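Local coordinates for minor structural protein 5 (PDB 5E7T) that is a minor structural protein of Lactococcus phage Tuc2009, probably a baseplate component that binds host-surface carbohydrate through a galactose-binding-like domain, at residues B[56-61]-B[161-166]; B[92-97]-B[129-134]; B[98-103]-B[167-172]; B[108-113]-B[125-130]. One frame throughout, in Å; residues are numbered along the deposited sequence.

Contact 1 (B[56-61]-B[161-166])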
loop_
_atom_site.group_PDB
_atom_site.type_symbol
_atom_site.label_atom_id
_atom_site.label_comp_id
_atom_site.label_asym_id
_atom_site.label_seq_id
_atom_site.Cartn_x
_atom_site.Cartn_y
_atom_site.Cartn_z
ATOM N N VAL B 56 -22.536 -18.990 51.355
ATOM C CA VAL B 56 -23.669 -18.112 51.049
ATOM C C VAL B 56 -24.675 -18.208 52.182
ATOM O O VAL B 56 -24.870 -19.283 52.752
ATOM C CB VAL B 56 -24.298 -18.379 49.642
ATOM C CG1 VAL B 56 -25.084 -19.689 49.603
ATOM C CG2 VAL B 56 -25.162 -17.210 49.178
ATOM N N THR B 57 -25.303 -17.076 52.499
ATOM C CA THR B 57 -26.264 -16.913 53.580
ATOM C C THR B 57 -27.620 -16.540 53.001
ATOM O O THR B 57 -27.743 -15.542 52.305
ATOM C CB THR B 57 -25.722 -15.857 54.551
ATOM O OG1 THR B 57 -24.373 -16.179 54.922
ATOM C CG2 THR B 57 -26.579 -15.674 55.754
ATOM N N MET B 58 -28.621 -17.344 53.282
ATOM C CA MET B 58 -29.979 -17.143 52.816
ATOM C C MET B 58 -30.796 -16.597 53.981
ATOM O O MET B 58 -30.807 -17.219 55.044
ATOM C CB MET B 58 -30.562 -18.464 52.327
ATOM C CG MET B 58 -29.626 -19.260 51.449
ATOM S SD MET B 58 -29.725 -18.712 49.761
ATOM C CE MET B 58 -30.707 -19.945 49.096
ATOM N N LYS B 59 -31.461 -15.422 53.783
ATOM C CA LYS B 59 -32.234 -14.665 54.785
ATOM C C LYS B 59 -33.539 -14.144 54.175
ATOM O O LYS B 59 -33.532 -13.517 53.116
ATOM C CB LYS B 59 -31.380 -13.463 55.237
ATOM C CG LYS B 59 -31.688 -12.863 56.593
ATOM C CD LYS B 59 -30.503 -11.991 56.997
ATOM C CE LYS B 59 -30.718 -11.193 58.255
ATOM N NZ LYS B 59 -31.645 -10.038 58.048
ATOM N N GLY B 60 -34.642 -14.358 54.865
ATOM C CA GLY B 60 -35.919 -13.874 54.372
ATOM C C GLY B 60 -37.041 -13.984 55.373
ATOM O O GLY B 60 -36.945 -14.763 56.330
ATOM N N THR B 61 -38.115 -13.193 55.149
ATOM C CA THR B 61 -39.327 -13.188 55.976
ATOM C C THR B 61 -40.519 -13.239 55.015
ATOM O O THR B 61 -40.739 -12.276 54.279
ATOM C CB THR B 61 -39.337 -11.983 56.949
ATOM O OG1 THR B 61 -37.998 -11.627 57.295
ATOM C CG2 THR B 61 -40.119 -12.260 58.214
ATOM N N LEU B 161 -30.466 -21.766 43.143
ATOM C CA LEU B 161 -30.375 -22.311 44.484
ATOM C C LEU B 161 -31.484 -21.511 45.165
ATOM O O LEU B 161 -31.375 -20.278 45.259
ATOM C CB LEU B 161 -29.022 -22.034 45.156
ATOM C CG LEU B 161 -28.989 -22.180 46.681
ATOM C CD1 LEU B 161 -29.201 -23.587 47.116
ATOM C CD2 LEU B 161 -27.691 -21.690 47.239
ATOM N N ASN B 162 -32.565 -22.199 45.584
ATOM C CA ASN B 162 -33.727 -21.577 46.189
ATOM C C ASN B 162 -34.051 -22.136 47.560
ATOM O O ASN B 162 -33.777 -23.305 47.836
ATOM C CB ASN B 162 -34.901 -21.804 45.261
ATOM C CG ASN B 162 -36.171 -21.081 45.604
ATOM O OD1 ASN B 162 -37.091 -21.664 46.189
ATOM N ND2 ASN B 162 -36.288 -19.831 45.149
ATOM N N VAL B 163 -34.671 -21.296 48.405
ATOM C CA VAL B 163 -35.219 -21.602 49.729
ATOM C C VAL B 163 -36.349 -20.612 50.003
ATOM O O VAL B 163 -36.298 -19.481 49.518
ATOM C CB VAL B 163 -34.188 -21.680 50.886
ATOM C CG1 VAL B 163 -33.631 -20.319 51.237
ATOM C CG2 VAL B 163 -34.794 -22.345 52.126
ATOM N N GLY B 164 -37.361 -21.065 50.740
ATOM C CA GLY B 164 -38.513 -20.275 51.125
ATOM C C GLY B 164 -38.685 -20.260 52.619
ATOM O O GLY B 164 -38.738 -21.314 53.253
ATOM N N PHE B 165 -38.736 -19.051 53.184
ATOM C CA PHE B 165 -38.926 -18.827 54.613
ATOM C C PHE B 165 -40.309 -18.211 54.784
ATOM O O PHE B 165 -40.564 -17.098 54.314
ATOM C CB PHE B 165 -37.857 -17.889 55.176
ATOM C CG PHE B 165 -36.414 -18.269 54.935
ATOM C CD1 PHE B 165 -35.728 -19.066 55.841
ATOM C CD2 PHE B 165 -35.713 -17.742 53.862
ATOM C CE1 PHE B 165 -34.371 -19.347 55.664
ATOM C CE2 PHE B 165 -34.359 -18.017 53.693
ATOM C CZ PHE B 165 -33.696 -18.813 54.599
ATOM N N PHE B 166 -41.219 -18.977 55.381
ATOM C CA PHE B 166 -42.583 -18.527 55.599
ATOM C C PHE B 166 -42.991 -18.694 57.044
ATOM O O PHE B 166 -42.631 -19.677 57.697
ATOM C CB PHE B 166 -43.562 -19.186 54.621
ATOM C CG PHE B 166 -43.306 -18.747 53.203
ATOM C CD1 PHE B 166 -43.841 -17.559 52.720
ATOM C CD2 PHE B 166 -42.473 -19.487 52.367
ATOM C CE1 PHE B 166 -43.562 -17.122 51.426
ATOM C CE2 PHE B 166 -42.200 -19.048 51.068
ATOM C CZ PHE B 166 -42.743 -17.861 50.612
#

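Contact 2 (B[92-97]-B[129-134])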
loop_
_atom_site.group_PDB
_atom_site.type_symbol
_atom_site.label_atom_id
_atom_site.label_comp_id
_atom_site.label_asym_id
_atom_site.label_seq_id
_atom_site.Cartn_x
_atom_site.Cartn_y
_atom_site.Cartn_z
ATOM N N VAL B 92 -22.309 -30.508 51.261
ATOM C CA VAL B 92 -22.985 -29.363 51.839
ATOM C C VAL B 92 -22.743 -29.262 53.359
ATOM O O VAL B 92 -22.694 -30.287 54.046
ATOM C CB VAL B 92 -24.466 -29.499 51.406
ATOM C CG1 VAL B 92 -25.448 -29.508 52.562
ATOM C CG2 VAL B 92 -24.820 -28.462 50.366
ATOM N N MET B 93 -22.545 -28.039 53.869
ATOM C CA MET B 93 -22.293 -27.831 55.297
ATOM C C MET B 93 -23.007 -26.621 55.821
ATOM O O MET B 93 -22.906 -25.552 55.227
ATOM C CB MET B 93 -20.799 -27.730 55.583
ATOM C CG MET B 93 -20.461 -27.200 56.940
ATOM S SD MET B 93 -18.822 -27.739 57.366
ATOM C CE MET B 93 -18.464 -26.574 58.495
ATOM N N PHE B 94 -23.711 -26.782 56.944
ATOM C CA PHE B 94 -24.427 -25.675 57.537
ATOM C C PHE B 94 -23.655 -25.246 58.740
ATOM O O PHE B 94 -23.509 -26.027 59.688
ATOM C CB PHE B 94 -25.869 -26.074 57.894
ATOM C CG PHE B 94 -26.733 -26.375 56.692
ATOM C CD1 PHE B 94 -26.664 -27.614 56.054
ATOM C CD2 PHE B 94 -27.615 -25.423 56.195
ATOM C CE1 PHE B 94 -27.485 -27.901 54.965
ATOM C CE2 PHE B 94 -28.411 -25.705 55.089
ATOM C CZ PHE B 94 -28.347 -26.943 54.487
ATOM N N THR B 95 -23.126 -24.012 58.690
ATOM C CA THR B 95 -22.326 -23.452 59.771
ATOM C C THR B 95 -23.173 -22.660 60.761
ATOM O O THR B 95 -22.733 -22.406 61.888
ATOM C CB THR B 95 -21.169 -22.660 59.209
ATOM O OG1 THR B 95 -21.661 -21.502 58.559
ATOM C CG2 THR B 95 -20.366 -23.447 58.228
ATOM N N SER B 96 -24.383 -22.276 60.343
ATOM C CA SER B 96 -25.333 -21.490 61.134
ATOM C C SER B 96 -26.729 -21.789 60.643
ATOM O O SER B 96 -26.943 -21.827 59.434
ATOM C CB SER B 96 -25.031 -19.997 60.991
ATOM O OG SER B 96 -26.182 -19.174 61.072
ATOM N N TRP B 97 -27.674 -22.004 61.559
ATOM C CA TRP B 97 -29.068 -22.289 61.212
ATOM C C TRP B 97 -29.991 -21.550 62.192
ATOM O O TRP B 97 -30.224 -22.027 63.300
ATOM C CB TRP B 97 -29.320 -23.809 61.185
ATOM C CG TRP B 97 -30.732 -24.205 60.865
ATOM C CD1 TRP B 97 -31.742 -24.414 61.751
ATOM C CD2 TRP B 97 -31.282 -24.454 59.562
ATOM N NE1 TRP B 97 -32.908 -24.709 61.078
ATOM C CE2 TRP B 97 -32.649 -24.751 59.734
ATOM C CE3 TRP B 97 -30.757 -24.422 58.263
ATOM C CZ2 TRP B 97 -33.481 -25.075 58.666
ATOM C CZ3 TRP B 97 -31.585 -24.726 57.204
ATOM C CH2 TRP B 97 -32.935 -25.045 57.408
ATOM N N LYS B 129 -33.920 -29.977 54.723
ATOM C CA LYS B 129 -34.971 -29.098 55.254
ATOM C C LYS B 129 -34.738 -28.690 56.734
ATOM O O LYS B 129 -35.254 -27.647 57.129
ATOM C CB LYS B 129 -36.369 -29.696 55.019
ATOM C CG LYS B 129 -37.125 -29.042 53.826
ATOM C CD LYS B 129 -37.983 -30.015 52.978
ATOM C CE LYS B 129 -37.918 -29.726 51.496
ATOM N NZ LYS B 129 -36.530 -29.889 50.931
ATOM N N ASP B 130 -33.916 -29.441 57.533
ATOM C CA ASP B 130 -33.591 -29.062 58.925
ATOM C C ASP B 130 -32.279 -29.701 59.343
ATOM O O ASP B 130 -32.267 -30.751 59.962
ATOM C CB ASP B 130 -34.712 -29.406 59.937
ATOM C CG ASP B 130 -34.443 -28.943 61.365
ATOM O OD1 ASP B 130 -33.291 -28.517 61.647
ATOM O OD2 ASP B 130 -35.395 -28.987 62.207
ATOM N N PRO B 131 -31.145 -29.074 59.043
ATOM C CA PRO B 131 -29.860 -29.643 59.453
ATOM C C PRO B 131 -29.384 -29.145 60.823
ATOM O O PRO B 131 -28.182 -29.239 61.115
ATOM C CB PRO B 131 -28.945 -29.144 58.373
ATOM C CG PRO B 131 -29.498 -27.822 58.050
ATOM C CD PRO B 131 -30.953 -27.853 58.249
ATOM N N SER B 132 -30.305 -28.649 61.679
ATOM C CA SER B 132 -29.899 -28.101 62.968
ATOM C C SER B 132 -29.191 -29.095 63.870
ATOM O O SER B 132 -28.325 -28.686 64.641
ATOM C CB SER B 132 -31.066 -27.450 63.687
ATOM O OG SER B 132 -32.043 -28.405 64.046
ATOM N N LYS B 133 -29.490 -30.402 63.750
ATOM C CA LYS B 133 -28.802 -31.349 64.630
ATOM C C LYS B 133 -27.544 -31.928 63.979
ATOM O O LYS B 133 -26.829 -32.660 64.634
ATOM C CB LYS B 133 -29.757 -32.411 65.174
ATOM C CG LYS B 133 -31.027 -31.734 65.626
ATOM C CD LYS B 133 -31.670 -32.200 66.885
ATOM C CE LYS B 133 -33.051 -31.548 67.045
ATOM N NZ LYS B 133 -33.035 -30.061 66.837
ATOM N N MET B 134 -27.208 -31.485 62.750
ATOM C CA MET B 134 -26.030 -31.918 61.980
ATOM C C MET B 134 -25.189 -30.706 61.516
ATOM O O MET B 134 -24.724 -30.682 60.377
ATOM C CB MET B 134 -26.483 -32.731 60.732
ATOM C CG MET B 134 -27.517 -33.818 61.012
ATOM S SD MET B 134 -29.213 -33.199 60.875
ATOM C CE MET B 134 -29.449 -33.299 59.143
HETATM O O HOH W 1 -23.768 -29.361 58.152
#

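Contact 3 (B[98-103]-B[167-172])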
loop_
_atom_site.group_PDB
_atom_site.type_symbol
_atom_site.label_atom_id
_atom_site.label_comp_id
_atom_site.label_asym_id
_atom_site.label_seq_id
_atom_site.Cartn_x
_atom_site.Cartn_y
_atom_site.Cartn_z
ATOM N N ASN B 98 -30.473 -20.363 61.795
ATOM C CA ASN B 98 -31.341 -19.514 62.621
ATOM C C ASN B 98 -32.725 -19.432 62.041
ATOM O O ASN B 98 -33.071 -18.452 61.386
ATOM C CB ASN B 98 -30.734 -18.115 62.847
ATOM C CG ASN B 98 -29.262 -18.124 63.224
ATOM O OD1 ASN B 98 -28.391 -17.779 62.407
ATOM N ND2 ASN B 98 -28.949 -18.536 64.459
ATOM N N VAL B 99 -33.500 -20.496 62.251
ATOM C CA VAL B 99 -34.872 -20.635 61.780
ATOM C C VAL B 99 -35.783 -20.858 63.010
ATOM O O VAL B 99 -35.777 -21.931 63.634
ATOM C CB VAL B 99 -34.995 -21.743 60.708
ATOM C CG1 VAL B 99 -36.446 -21.964 60.308
ATOM C CG2 VAL B 99 -34.147 -21.424 59.484
ATOM N N PRO B 100 -36.565 -19.824 63.376
ATOM C CA PRO B 100 -37.416 -19.913 64.571
ATOM C C PRO B 100 -38.571 -20.904 64.475
ATOM O O PRO B 100 -38.709 -21.610 63.471
ATOM C CB PRO B 100 -37.918 -18.476 64.754
ATOM C CG PRO B 100 -37.021 -17.638 63.941
ATOM C CD PRO B 100 -36.657 -18.487 62.773
ATOM N N ALA B 101 -39.396 -20.950 65.544
ATOM C CA ALA B 101 -40.553 -21.825 65.695
ATOM C C ALA B 101 -41.609 -21.681 64.585
ATOM O O ALA B 101 -41.971 -22.678 63.936
ATOM C CB ALA B 101 -41.186 -21.604 67.053
ATOM N N GLY B 102 -42.081 -20.451 64.380
ATOM C CA GLY B 102 -43.111 -20.158 63.392
ATOM C C GLY B 102 -42.673 -20.283 61.953
ATOM O O GLY B 102 -43.515 -20.447 61.067
ATOM N N THR B 103 -41.350 -20.227 61.719
ATOM C CA THR B 103 -40.754 -20.233 60.388
ATOM C C THR B 103 -40.536 -21.654 59.828
ATOM O O THR B 103 -39.913 -22.518 60.451
ATOM C CB THR B 103 -39.502 -19.366 60.371
ATOM O OG1 THR B 103 -39.767 -18.203 61.156
ATOM C CG2 THR B 103 -39.121 -18.941 58.968
ATOM N N GLY B 167 -43.704 -17.701 57.537
ATOM C CA GLY B 167 -44.125 -17.640 58.920
ATOM C C GLY B 167 -43.816 -16.276 59.489
ATOM O O GLY B 167 -43.239 -15.425 58.798
ATOM N N GLN B 168 -44.190 -16.082 60.762
ATOM C CA GLN B 168 -44.075 -14.824 61.500
ATOM C C GLN B 168 -42.682 -14.214 61.490
ATOM O O GLN B 168 -42.537 -13.051 61.091
ATOM C CB GLN B 168 -44.578 -15.013 62.938
ATOM C CG GLN B 168 -45.540 -13.944 63.403
ATOM C CD GLN B 168 -46.567 -14.530 64.344
ATOM O OE1 GLN B 168 -47.656 -14.963 63.926
ATOM N NE2 GLN B 168 -46.230 -14.580 65.635
ATOM N N GLN B 169 -41.660 -15.003 61.903
ATOM C CA GLN B 169 -40.293 -14.518 62.021
ATOM C C GLN B 169 -39.407 -14.808 60.838
ATOM O O GLN B 169 -39.691 -15.683 60.013
ATOM C CB GLN B 169 -39.648 -15.051 63.290
ATOM C CG GLN B 169 -40.174 -14.426 64.569
ATOM C CD GLN B 169 -39.750 -15.266 65.737
ATOM O OE1 GLN B 169 -40.306 -16.346 65.991
ATOM N NE2 GLN B 169 -38.706 -14.829 66.428
ATOM N N GLU B 170 -38.315 -14.052 60.760
ATOM C CA GLU B 170 -37.306 -14.185 59.722
ATOM C C GLU B 170 -36.544 -15.445 60.013
ATOM O O GLU B 170 -36.302 -15.780 61.180
ATOM C CB GLU B 170 -36.343 -12.992 59.782
ATOM C CG GLU B 170 -35.271 -12.983 58.717
ATOM C CD GLU B 170 -34.280 -11.857 58.887
ATOM O OE1 GLU B 170 -33.467 -11.911 59.839
ATOM O OE2 GLU B 170 -34.325 -10.910 58.069
ATOM N N GLY B 171 -36.153 -16.111 58.941
ATOM C CA GLY B 171 -35.317 -17.293 58.991
ATOM C C GLY B 171 -34.080 -17.043 58.172
ATOM O O GLY B 171 -34.136 -16.341 57.153
ATOM N N SER B 172 -32.958 -17.618 58.610
ATOM C CA SER B 172 -31.671 -17.520 57.903
ATOM C C SER B 172 -30.761 -18.704 58.208
ATOM O O SER B 172 -30.914 -19.359 59.236
ATOM C CB SER B 172 -30.953 -16.206 58.214
ATOM O OG SER B 172 -30.894 -15.994 59.614
#

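Contact 4 (B[108-113]-B[125-130]). With SO4 (sulfate ion), chain G.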
loop_
_atom_site.group_PDB
_atom_site.type_symbol
_atom_site.label_atom_id
_atom_site.label_comp_id
_atom_site.label_asym_id
_atom_site.label_seq_id
_atom_site.Cartn_x
_atom_site.Cartn_y
_atom_site.Cartn_z
ATOM N N PHE B 108 -36.559 -26.026 49.077
ATOM C CA PHE B 108 -35.145 -25.875 49.366
ATOM C C PHE B 108 -34.408 -26.829 48.470
ATOM O O PHE B 108 -34.330 -28.025 48.784
ATOM C CB PHE B 108 -34.852 -26.132 50.875
ATOM C CG PHE B 108 -33.427 -25.855 51.300
ATOM C CD1 PHE B 108 -32.592 -25.043 50.527
ATOM C CD2 PHE B 108 -32.921 -26.392 52.475
ATOM C CE1 PHE B 108 -31.267 -24.808 50.906
ATOM C CE2 PHE B 108 -31.591 -26.146 52.865
ATOM C CZ PHE B 108 -30.774 -25.363 52.076
ATOM N N TRP B 109 -33.878 -26.306 47.352
ATOM C CA TRP B 109 -33.171 -27.111 46.354
ATOM C C TRP B 109 -32.237 -26.335 45.410
ATOM O O TRP B 109 -32.234 -25.105 45.423
ATOM C CB TRP B 109 -34.164 -27.942 45.521
ATOM C CG TRP B 109 -35.501 -27.309 45.209
ATOM C CD1 TRP B 109 -36.723 -27.760 45.610
ATOM C CD2 TRP B 109 -35.755 -26.176 44.343
ATOM N NE1 TRP B 109 -37.719 -26.961 45.089
ATOM C CE2 TRP B 109 -37.152 -25.979 44.313
ATOM C CE3 TRP B 109 -34.935 -25.265 43.652
ATOM C CZ2 TRP B 109 -37.742 -24.941 43.594
ATOM C CZ3 TRP B 109 -35.529 -24.266 42.905
ATOM C CH2 TRP B 109 -36.911 -24.099 42.899
ATOM N N MET B 110 -31.428 -27.075 44.599
ATOM C CA MET B 110 -30.553 -26.561 43.529
ATOM C C MET B 110 -31.175 -27.142 42.282
ATOM O O MET B 110 -31.168 -28.366 42.098
ATOM C CB MET B 110 -29.126 -27.059 43.665
ATOM C CG MET B 110 -28.293 -26.231 44.563
ATOM S SD MET B 110 -26.724 -27.061 44.800
ATOM C CE MET B 110 -26.119 -26.148 46.105
ATOM N N ARG B 111 -31.812 -26.291 41.477
ATOM C CA ARG B 111 -32.594 -26.813 40.373
ATOM C C ARG B 111 -32.528 -26.034 39.066
ATOM O O ARG B 111 -32.571 -24.795 39.061
ATOM C CB ARG B 111 -34.059 -26.924 40.869
ATOM C CG ARG B 111 -35.190 -26.810 39.842
ATOM C CD ARG B 111 -36.561 -27.060 40.447
ATOM N NE ARG B 111 -36.568 -28.205 41.355
ATOM C CZ ARG B 111 -37.600 -28.596 42.102
ATOM N NH1 ARG B 111 -38.764 -27.951 42.035
ATOM N NH2 ARG B 111 -37.474 -29.628 42.927
ATOM N N GLN B 112 -32.471 -26.807 37.956
ATOM C CA GLN B 112 -32.601 -26.346 36.573
ATOM C C GLN B 112 -34.068 -26.643 36.302
ATOM O O GLN B 112 -34.524 -27.761 36.590
ATOM C CB GLN B 112 -31.743 -27.168 35.606
ATOM C CG GLN B 112 -30.413 -26.557 35.263
ATOM C CD GLN B 112 -29.666 -27.404 34.259
ATOM O OE1 GLN B 112 -29.494 -28.617 34.442
ATOM N NE2 GLN B 112 -29.124 -26.771 33.217
ATOM N N ARG B 113 -34.826 -25.647 35.810
ATOM C CA ARG B 113 -36.263 -25.805 35.566
ATOM C C ARG B 113 -36.795 -24.855 34.517
ATOM O O ARG B 113 -36.151 -23.853 34.219
ATOM C CB ARG B 113 -37.043 -25.594 36.874
ATOM C CG ARG B 113 -37.084 -24.150 37.365
ATOM C CD ARG B 113 -37.897 -24.093 38.612
ATOM N NE ARG B 113 -38.006 -22.732 39.108
ATOM C CZ ARG B 113 -38.799 -22.367 40.109
ATOM N NH1 ARG B 113 -39.561 -23.266 40.720
ATOM N NH2 ARG B 113 -38.841 -21.102 40.501
ATOM N N ILE B 125 -32.005 -31.210 42.907
ATOM C CA ILE B 125 -31.504 -31.872 44.104
ATOM C C ILE B 125 -31.978 -31.129 45.342
ATOM O O ILE B 125 -31.668 -29.953 45.519
ATOM C CB ILE B 125 -29.975 -32.139 44.081
ATOM C CG1 ILE B 125 -29.554 -33.038 45.265
ATOM C CG2 ILE B 125 -29.127 -30.834 43.972
ATOM C CD1 ILE B 125 -28.245 -33.585 45.127
ATOM N N ASP B 126 -32.761 -31.820 46.185
ATOM C CA ASP B 126 -33.291 -31.283 47.431
ATOM C C ASP B 126 -32.148 -31.154 48.437
ATOM O O ASP B 126 -31.269 -32.019 48.505
ATOM C CB ASP B 126 -34.354 -32.228 48.009
ATOM C CG ASP B 126 -35.800 -32.079 47.552
ATOM O OD1 ASP B 126 -36.111 -31.078 46.846
ATOM O OD2 ASP B 126 -36.637 -32.952 47.935
ATOM N N LEU B 127 -32.167 -30.068 49.210
ATOM C CA LEU B 127 -31.177 -29.811 50.242
ATOM C C LEU B 127 -31.841 -30.007 51.601
ATOM O O LEU B 127 -33.081 -30.000 51.640
ATOM C CB LEU B 127 -30.545 -28.429 50.066
ATOM C CG LEU B 127 -29.718 -28.238 48.791
ATOM C CD1 LEU B 127 -28.939 -26.959 48.853
ATOM C CD2 LEU B 127 -28.782 -29.399 48.545
ATOM N N PRO B 128 -31.071 -30.309 52.691
ATOM C CA PRO B 128 -31.702 -30.645 53.977
ATOM C C PRO B 128 -32.642 -29.602 54.526
ATOM O O PRO B 128 -32.218 -28.490 54.781
ATOM C CB PRO B 128 -30.507 -30.902 54.899
ATOM C CG PRO B 128 -29.450 -31.376 53.993
ATOM C CD PRO B 128 -29.604 -30.457 52.801
ATOM N N LYS B 129 -33.920 -29.977 54.723
ATOM C CA LYS B 129 -34.971 -29.098 55.254
ATOM C C LYS B 129 -34.738 -28.690 56.734
ATOM O O LYS B 129 -35.254 -27.647 57.129
ATOM C CB LYS B 129 -36.369 -29.696 55.019
ATOM C CG LYS B 129 -37.125 -29.042 53.826
ATOM C CD LYS B 129 -37.983 -30.015 52.978
ATOM C CE LYS B 129 -37.918 -29.726 51.496
ATOM N NZ LYS B 129 -36.530 -29.889 50.931
ATOM N N ASP B 130 -33.916 -29.441 57.533
ATOM C CA ASP B 130 -33.591 -29.062 58.925
ATOM C C ASP B 130 -32.279 -29.701 59.343
ATOM O O ASP B 130 -32.267 -30.751 59.962
ATOM C CB ASP B 130 -34.712 -29.406 59.937
ATOM C CG ASP B 130 -34.443 -28.943 61.365
ATOM O OD1 ASP B 130 -33.291 -28.517 61.647
ATOM O OD2 ASP B 130 -35.395 -28.987 62.207
HETATM S S SO4 G . -41.034 -20.909 43.554
HETATM O O1 SO4 G . -41.324 -22.260 44.053
HETATM O O2 SO4 G . -41.180 -20.903 42.094
HETATM O O3 SO4 G . -41.959 -19.924 44.123
HETATM O O4 SO4 G . -39.672 -20.537 43.942
#

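Contact 1 (B[56-61]-B[161-166])
Met58 reaches from strand 53-60 into a row formed by Leu161, Val163 and Phe165 on strand 157-166. Its CB lies in the plane of the Phe165 ring, at the CZ edge (3.9 Å from CB to CZ). CB also meets Val163 CG1 at 3.7 Å. CG turns anti to the carbonyl carbon (chi1 -45°) and stays beside the same valine methyl. Bends at chi2 and chi3 set CE against Val163 CG1 (3.6 Å) and Leu161 CG (3.7 Å). Val56 CG1 and Leu161 CD2 extend the row, tip to tip at 4.0 Å. At the other end the Phe165 ring lies obliquely against the backbone of Met58 and Gly60. The two strands belong to different sheets of a beta sandwich, five-stranded and four-stranded; their short segments approach to 7.2 Å between axes and cross at -34°. Phe173 on strand 171-184 packs against both Met58 and Val163, while Lys59, pointing away, forms a salt bridge with Glu170. Here the two strands meet through methyls and an aromatic ring, the latter also set against backbone carbonyls, which suggests that packing and exclusion of water, not polar bonds between the sheets, join them here.

Contact 2 (B[92-97]-B[129-134])
The Phe94 ring carries Pro131 on one face: CG sits over its centre, 3.4 Å from the centroid and 10° off the normal, a CH-pi contact, while an ordered water lies in the plane at the ring edge. The Trp97 indole meets the same proline through the neighbouring ring atom. Pro131 CD stands over one face of its six-membered ring, 3.3 Å from that centroid, so a single pyrrolidine serves two aromatic rings. Both side chains cross the proline at about a right angle. Trp97 CG is anti to the backbone N (chi1 179°), and CD1 comes 3.7 Å from Ser132 CB. Asp130 opens an Asx turn: its OD1 accepts from Ser132 N at 3.0 Å and from Ser132 OG at 2.7 Å, the hydroxyl approaching on the syn side, a grip that would hold the turn presenting Pro131. The carboxylate runs nearly parallel to the indole plane, yet Trp97 NE1 is 3.9 Å from Asp130 OD1, a proximity and not a bond. The water at the edge of Phe94 links the segments, accepting from Phe94 N (2.8 Å) and donating to Met134 O. Ring contacts continue inward, Trp97 against Phe173 and Phe94 against Phe108. Ser132 OG is also hydrogen-bonded to a polar side chain of another protein chain.

Contact 3 (B[98-103]-B[167-172])
Asn98 and Ser172 form an antiparallel hydrogen-bonded pair: Asn98 N donates to Ser172 O at 2.8 Å, and Ser172 N returns a bond to Asn98 O at 2.9 Å. The third bond of the contact comes from a side chain. Thr103 OG1 gives its proton to Gln169 O over 2.8 Å, standing well above the carbonyl plane, with a C=O...donor angle of 112°. Chi1 of -40° sets that hydroxyl anti to the carbonyl carbon of Thr103; the methyl CG2 lies by the same Gln169 O. Two weaker CA-H...O contacts add to these bonds: Gly171 CA to Asn98 O at 3.5 Å, beside the strand pair, and Gly167 CA to Gly102 O at 3.6 Å, beyond Thr103 toward the turn. At its phi of 132° Gly167 has no room for a CB, which would run into the preceding carbonyl O and into Gly102 O, so the close approach depends on glycine. Packing then spreads outward over Pro100. Its ring crosses the Gln169 side chain obliquely, CG lying 3.7 Å from Gln169 CB, while CB meets Gln169 OE1 and CD. Pro100 CD and CG also meet the carbonyl O of Glu170. Val99 CG2 lies 3.8 Å from Ser172 O. No helix takes part: the loop between strands 85-98 and 104-114 lies against the turn joining strand 157-166 to strand 171-184, and Gly171 is also bonded to Gly60 of strand 53-60, which lies beyond it in the sheet.

Contact 4 (B[108-113]-B[125-130])
Phe108 presents one face to Leu127, whose CB stands over the ring centre, 3.6 Å from the centroid and 8° off the normal, a CH-pi contact. CG of Phe108 is anti to the backbone N (chi1 -174°), which sends CG toward 125-130. Leu127 CD1 also meets Met110 CE at 4.0 Å, and Met110 CB packs on Ile125 CG2 at 3.8 Å, so these side chains form a continuous apolar patch that Leu161 and Ile175 of neighbouring strands extend. The carbonyl O of Pro128 faces the edge of the Phe108 ring near its plane. Strands 104-114 and 121-126 form an antiparallel beta hairpin. Its bonds here are Leu127 N to Phe108 O (3.0 Å, almost straight at 179°), Met110 N to Ile125 O, also 3.0 Å, and a weak one from Ile125 N to Met110 O. On the face bearing Trp109 and Asp126 the chemistry turns polar. Asp126 OD1 lies at the indole edge, 3.6 Å from Trp109 CD1, the carboxylate nearly coplanar with the ring. The Arg111 guanidinium lies over a face of the same indole; its NH2 stays 4.4 Å from Asp126 OD1, beyond a salt bridge, while its NE is bonded to Thr124 OG1. Arg113, one guanidinium face against Trp109 CH2, donates from NH2 to O2 of a sulfate at 2.8 Å, with a weaker bond from NH1. The hairpin is thus two-sided: one face is hydrocarbon; the other carries Trp109, both arginines and Asp126, which packs on another protein chain, and the sulfate, probably from the crystallisation liquor, is consistent with local positive charge.

From the N terminus, strand 53-60 supplies the first half of contact 1, which waits until 161-166 to close. Strand 85-98 and the loop after it then open contacts 2 and 3 in turn, and 108-113 opens contact 4. Contact 4 closes first, as a hairpin, and its second segment runs on into that of contact 2, with Lys129 and Asp130 in both. Contact 1 encloses both of these loops. Contact 3 closes last, at 167-172; it encloses contact 4 but crosses contacts 1 and 2. Contact 1 joins the two sheets face to face, contact 4 pairs strands within the four-stranded one, contact 2 packs a loop on strand 85-98 around its corner, and contact 3 bridges neighbouring strands of the five-stranded sheet and their loops.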